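ABC transporter periplasmic substrate-binding protein (Desulfovibrio alaskensis, PDB 5MY5) probably captures tungstate selectively in the periplasm and delivers it to an ABC transporter for uptake into the cell. Local coordinates at residues 53-58 and 242-247; 168-173 and 180-185. The protein carries 2 engineered substitutions. All blocks are in the same frame, centred on the assembly; numbering follows the deposited sequence.

Interaction 1 (53-58 and 242-247); sequences TGIELR and ADKFVN
A chi1 of -175° puts CG of K244 opposite its own backbone N and beside T53 and I55, while F245 of the same helix brings CE1 of its ring beside L57. Here helix 239-250 packs on the turn that follows helix 41-53 and on the first residues of strand 56-62, part of the periplasmic binding protein fold. CD1 of I55 presses on the aliphatic part of K244, 3.5 Å from CG, and T53 flanks the same carbon with CG2 at 4.1 Å. Within strand 56-62, L57 lies nearly perpendicular to F245, its CD2 placed obliquely to the ring and 3.9 Å from CE1. F49 of helix 41-53 packs edge-to-face with F245 and touches I55 and L57, the buried part of the contact; L28 and M30 of strand 27-33 also meet F245. G54, with positive phi, follows the helix end, and the OG1 of T53 accepts from the I55 N at 3.2 Å to form an ST turn, while also bonding to the F49 carbonyl. No direct hydrogen bond joins the two segments. K244 instead bends at chi2, chi3 and chi4, curling its amine back to a water that accepts from NZ at 2.8 Å and donates to the T53 carbonyl O at 2.9 Å.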
loop_
_atom_site.group_PDB
_atom_site.type_symbol
_atom_site.label_atom_id
_atom_site.label_comp_id
_atom_site.label_asym_id
_atom_site.label_seq_id
_atom_site.Cartn_x
_atom_site.Cartn_y
_atom_site.Cartn_z
ATOM N N THR A 53 -23.416 11.393 5.409
ATOM C CA THR A 53 -22.958 12.684 5.892
ATOM C C THR A 53 -23.378 13.914 5.043
ATOM O O THR A 53 -23.226 15.044 5.524
ATOM C CB THR A 53 -21.391 12.799 6.004
ATOM O OG1 THR A 53 -20.854 12.820 4.701
ATOM C CG2 THR A 53 -20.793 11.677 6.707
ATOM N N GLY A 54 -23.896 13.645 3.851
ATOM C CA GLY A 54 -24.271 14.620 2.863
ATOM C C GLY A 54 -23.135 15.203 2.099
ATOM O O GLY A 54 -23.383 16.058 1.291
ATOM N N ILE A 55 -21.905 14.823 2.398
ATOM C CA ILE A 55 -20.733 15.458 1.825
ATOM C C ILE A 55 -20.306 14.646 0.632
ATOM O O ILE A 55 -20.205 13.457 0.729
ATOM C CB ILE A 55 -19.574 15.526 2.871
ATOM C CG1 ILE A 55 -20.000 16.321 4.084
ATOM C CG2 ILE A 55 -18.311 16.099 2.170
ATOM C CD1 ILE A 55 -19.055 16.107 5.246
ATOM N N GLU A 56 -20.077 15.300 -0.536
ATOM C CA GLU A 56 -19.518 14.680 -1.723
ATOM C C GLU A 56 -17.957 14.617 -1.618
ATOM O O GLU A 56 -17.350 15.636 -1.302
ATOM C CB GLU A 56 -19.888 15.474 -3.005
ATOM C CG GLU A 56 -19.320 14.826 -4.285
ATOM C CD GLU A 56 -19.519 15.659 -5.574
ATOM O OE1 GLU A 56 -20.050 16.764 -5.509
ATOM O OE2 GLU A 56 -18.963 15.241 -6.605
ATOM N N LEU A 57 -17.387 13.426 -1.815
ATOM C CA LEU A 57 -15.911 13.248 -1.789
ATOM C C LEU A 57 -15.416 13.144 -3.203
ATOM O O LEU A 57 -15.832 12.280 -3.956
ATOM C CB LEU A 57 -15.529 11.971 -1.043
ATOM C CG LEU A 57 -14.049 11.612 -0.976
ATOM C CD1 LEU A 57 -13.245 12.582 -0.112
ATOM C CD2 LEU A 57 -13.804 10.165 -0.493
ATOM N N ARG A 58 -14.449 14.004 -3.542
ATOM C CA ARG A 58 -13.765 13.998 -4.829
ATOM C C ARG A 58 -12.320 13.716 -4.526
ATOM O O ARG A 58 -11.745 14.303 -3.612
ATOM C CB ARG A 58 -13.948 15.274 -5.601
ATOM C CG ARG A 58 -15.360 15.545 -6.067
ATOM C CD ARG A 58 -15.418 16.876 -6.797
ATOM N NE ARG A 58 -16.804 17.321 -6.998
ATOM C CZ ARG A 58 -17.115 18.583 -7.296
ATOM N NH1 ARG A 58 -16.179 19.526 -7.448
ATOM N NH2 ARG A 58 -18.399 18.927 -7.379
ATOM N N ALA A 242 -13.197 17.790 6.329
ATOM C CA ALA A 242 -12.098 16.802 6.503
ATOM C C ALA A 242 -12.215 16.009 7.758
ATOM O O ALA A 242 -12.115 14.743 7.824
ATOM C CB ALA A 242 -10.770 17.536 6.405
ATOM N N ASP A 243 -12.491 16.746 8.846
ATOM C CA ASP A 243 -12.694 16.089 10.124
ATOM C C ASP A 243 -13.911 15.130 10.090
ATOM O O ASP A 243 -13.838 14.120 10.714
ATOM C CB ASP A 243 -12.975 17.104 11.261
ATOM C CG ASP A 243 -11.767 17.915 11.668
ATOM O OD1 ASP A 243 -10.636 17.475 11.286
ATOM O OD2 ASP A 243 -11.984 19.020 12.329
ATOM N N LYS A 244 -14.972 15.482 9.349
ATOM C CA LYS A 244 -16.127 14.608 9.215
ATOM C C LYS A 244 -15.762 13.309 8.540
ATOM O O LYS A 244 -16.243 12.227 8.910
ATOM C CB LYS A 244 -17.249 15.331 8.525
ATOM C CG LYS A 244 -18.572 14.599 8.420
ATOM C CD LYS A 244 -19.325 14.398 9.754
ATOM C CE LYS A 244 -19.613 15.694 10.548
ATOM N NZ LYS A 244 -20.577 16.647 9.839
ATOM N N PHE A 245 -14.906 13.366 7.525
ATOM C CA PHE A 245 -14.459 12.165 6.840
ATOM C C PHE A 245 -13.663 11.292 7.816
ATOM O O PHE A 245 -13.795 10.077 7.750
ATOM C CB PHE A 245 -13.620 12.499 5.554
ATOM C CG PHE A 245 -13.145 11.316 4.828
ATOM C CD1 PHE A 245 -13.995 10.597 4.019
ATOM C CD2 PHE A 245 -11.855 10.913 4.944
ATOM C CE1 PHE A 245 -13.544 9.473 3.333
ATOM C CE2 PHE A 245 -11.398 9.826 4.190
ATOM C CZ PHE A 245 -12.217 9.111 3.427
ATOM N N VAL A 246 -12.731 11.892 8.572
ATOM C CA VAL A 246 -11.908 11.110 9.525
ATOM C C VAL A 246 -12.816 10.457 10.511
ATOM O O VAL A 246 -12.651 9.268 10.831
ATOM C CB VAL A 246 -10.864 11.977 10.220
ATOM C CG1 VAL A 246 -10.048 11.270 11.258
ATOM C CG2 VAL A 246 -9.895 12.554 9.228
ATOM N N ASN A 247 -13.796 11.216 10.957
ATOM C CA ASN A 247 -14.727 10.670 11.965
ATOM C C ASN A 247 -15.474 9.485 11.403
ATOM O O ASN A 247 -15.625 8.474 12.045
ATOM C CB ASN A 247 -15.662 11.797 12.447
ATOM C CG ASN A 247 -16.655 11.323 13.455
ATOM O OD1 ASN A 247 -17.688 10.806 13.101
ATOM N ND2 ASN A 247 -16.342 11.565 14.732
HETATM O O HOH W 1 -22.417 15.252 8.298
#

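Interaction 2 (168-173 and 180-185); sequences WYVQTG and INVAAE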
loop_
_atom_site.group_PDB
_atom_site.type_symbol
_atom_site.label_atom_id
_atom_site.label_comp_id
_atom_site.label_asym_id
_atom_site.label_seq_id
_atom_site.Cartn_x
_atom_site.Cartn_y
_atom_site.Cartn_z
ATOM N N TRP A 168 21.743 -13.270 -8.939
ATOM C CA TRP A 168 20.417 -13.886 -8.714
ATOM C C TRP A 168 19.340 -12.810 -8.496
ATOM O O TRP A 168 18.161 -13.150 -8.546
ATOM C CB TRP A 168 20.412 -14.931 -7.580
ATOM C CG TRP A 168 20.966 -14.457 -6.335
ATOM C CD1 TRP A 168 22.271 -14.643 -5.892
ATOM C CD2 TRP A 168 20.336 -13.677 -5.295
ATOM N NE1 TRP A 168 22.484 -14.011 -4.745
ATOM C CE2 TRP A 168 21.315 -13.417 -4.313
ATOM C CE3 TRP A 168 19.024 -13.091 -5.108
ATOM C CZ2 TRP A 168 21.081 -12.694 -3.225
ATOM C CZ3 TRP A 168 18.774 -12.398 -3.935
ATOM C CH2 TRP A 168 19.779 -12.198 -2.983
ATOM N N TYR A 169 19.722 -11.597 -8.213
ATOM C CA TYR A 169 18.878 -10.498 -7.941
ATOM C C TYR A 169 18.538 -9.686 -9.171
ATOM O O TYR A 169 19.482 -9.119 -9.782
ATOM C CB TYR A 169 19.524 -9.570 -6.924
ATOM C CG TYR A 169 18.658 -8.425 -6.346
ATOM C CD1 TYR A 169 17.619 -8.682 -5.426
ATOM C CD2 TYR A 169 18.833 -7.139 -6.722
ATOM C CE1 TYR A 169 16.891 -7.643 -4.892
ATOM C CE2 TYR A 169 18.109 -6.108 -6.210
ATOM C CZ TYR A 169 17.080 -6.351 -5.266
ATOM O OH TYR A 169 16.410 -5.327 -4.712
ATOM N N VAL A 170 17.315 -9.798 -9.641
ATOM C CA VAL A 170 16.850 -9.255 -10.958
ATOM C C VAL A 170 16.105 -7.968 -10.679
ATOM O O VAL A 170 15.241 -7.885 -9.808
ATOM C CB VAL A 170 15.935 -10.304 -11.618
ATOM C CG1 VAL A 170 15.347 -9.705 -12.895
ATOM C CG2 VAL A 170 16.617 -11.616 -11.881
ATOM N N GLN A 171 16.422 -6.907 -11.402
ATOM C CA GLN A 171 15.740 -5.608 -11.313
ATOM C C GLN A 171 15.049 -5.341 -12.675
ATOM O O GLN A 171 15.703 -5.206 -13.696
ATOM C CB GLN A 171 16.724 -4.497 -11.004
ATOM C CG GLN A 171 17.373 -4.680 -9.640
ATOM C CD GLN A 171 18.365 -3.611 -9.253
ATOM O OE1 GLN A 171 19.389 -3.568 -9.877
ATOM N NE2 GLN A 171 18.063 -2.757 -8.299
ATOM N N THR A 172 13.729 -5.425 -12.723
ATOM C CA THR A 172 13.036 -5.337 -14.000
ATOM C C THR A 172 12.992 -3.930 -14.590
ATOM O O THR A 172 12.881 -3.794 -15.797
ATOM C CB THR A 172 11.589 -5.883 -13.849
ATOM O OG1 THR A 172 10.880 -5.071 -12.976
ATOM C CG2 THR A 172 11.644 -7.344 -13.361
ATOM N N GLY A 173 12.874 -2.952 -13.736
ATOM C CA GLY A 173 12.549 -1.615 -14.114
ATOM C C GLY A 173 11.116 -1.493 -14.598
ATOM O O GLY A 173 10.771 -0.489 -15.224
ATOM N N ILE A 180 5.924 -9.625 -11.688
ATOM C CA ILE A 180 5.394 -10.944 -11.340
ATOM C C ILE A 180 5.655 -11.911 -12.457
ATOM O O ILE A 180 6.084 -13.065 -12.220
ATOM C CB ILE A 180 3.923 -10.859 -11.010
ATOM C CG1 ILE A 180 3.730 -10.260 -9.639
ATOM C CG2 ILE A 180 3.294 -12.276 -11.022
ATOM C CD1 ILE A 180 2.255 -9.963 -9.273
ATOM N N ASN A 181 5.315 -11.536 -13.688
ATOM C CA ASN A 181 5.559 -12.353 -14.876
ATOM C C ASN A 181 7.007 -12.729 -15.116
ATOM O O ASN A 181 7.278 -13.888 -15.404
ATOM C CB ASN A 181 4.834 -11.805 -16.092
ATOM C CG ASN A 181 3.300 -12.097 -15.977
ATOM O OD1 ASN A 181 2.927 -13.265 -16.034
ATOM N ND2 ASN A 181 2.529 -11.154 -15.626
ATOM N N VAL A 182 7.954 -11.825 -14.798
ATOM C CA VAL A 182 9.334 -12.238 -14.851
ATOM C C VAL A 182 9.708 -13.264 -13.791
ATOM O O VAL A 182 10.368 -14.282 -14.095
ATOM C CB VAL A 182 10.267 -11.029 -14.740
ATOM C CG1 VAL A 182 11.717 -11.509 -14.581
ATOM C CG2 VAL A 182 10.057 -10.091 -15.928
ATOM N N ALA A 183 9.199 -13.121 -12.568
ATOM C CA ALA A 183 9.426 -14.115 -11.506
ATOM C C ALA A 183 8.822 -15.442 -11.958
ATOM O O ALA A 183 9.482 -16.492 -11.793
ATOM C CB ALA A 183 8.852 -13.679 -10.205
ATOM N N ALA A 184 7.649 -15.429 -12.622
ATOM C CA ALA A 184 7.099 -16.699 -13.104
ATOM C C ALA A 184 7.959 -17.355 -14.172
ATOM O O ALA A 184 8.215 -18.548 -14.068
ATOM C CB ALA A 184 5.684 -16.525 -13.603
ATOM N N GLU A 185 8.457 -16.579 -15.143
ATOM C CA GLU A 185 9.262 -17.095 -16.221
ATOM C C GLU A 185 10.574 -17.673 -15.665
ATOM O O GLU A 185 11.081 -18.715 -16.189
ATOM C CB GLU A 185 9.459 -16.044 -17.300
ATOM C CG GLU A 185 10.147 -16.543 -18.577
ATOM C CD GLU A 185 11.663 -16.527 -18.520
ATOM O OE1 GLU A 185 12.250 -15.613 -17.888
ATOM O OE2 GLU A 185 12.279 -17.423 -19.158
#
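Segment 168-173 runs extended through strand 169-171 and then turns at T172, whose phi and psi of -74° and -36° are helical, while 180-185 is regular helix whose CA atoms come nearest at the pair T172 and V182, 7.9 Å apart. The two form the strand-to-helix half of a beta-alpha-beta crossover in the periplasmic binding protein fold: strand 169-171 leads through a short connection into helix 176-186, which continues to strand 189-193, and strand 138-140 lies between the two strands, parallel to both. V182 is the residue of the helix that meets the strand and its end. Its CG2 lies alongside CG2 of T172 at 4.1 Å, the two side chains running antiparallel past one another. A chi1 of 171° turns CG1 of V182 away from its own backbone N and sets it between two methyls, 4.3 Å from CG2 of T172 and 4.4 Å from CG1 of V170, both looser approaches. All three residues are partly exposed, and just 87 Å² is buried between the segments, so this is a light apolar contact near the surface. V139 of strand 138-140 touches V170 and T172 on one side of the contact and A183 of the helix on the other, bridging strand and helix. The polar and apolar branches of T172 have separate roles: its methyl packs on V182, while OG1 hydrogen-bonds to the T179 hydroxyl and accepts from the backbone N of Q174, tying the strand end to the connection and the helix. The same methyl, CG2 of T172, also lies 4.2 Å from CB of V182.

How the interactions relate
Interactions 1 and 2 lie on opposite sides of the chain's centre, their centres 41 Å apart and their nearest atoms about 27 Å apart. Along the chain interaction 2 is nested within the loop that interaction 1 closes: 168-173 and 180-185 are near neighbours, whereas 53-58 and 242-247 are separated by 183 residues. Interaction 1 therefore brings a late helix back to an early part of the chain, and interaction 2 is local. The contacts probably belong to the two lobes of a binding protein, interaction 1 near strands 27-33, 56-62, 78-81 and 221-228, interaction 2 near 138-140 and 189-193, with the long strands 100-112 and 221-228 paired in the shared mixed sheet.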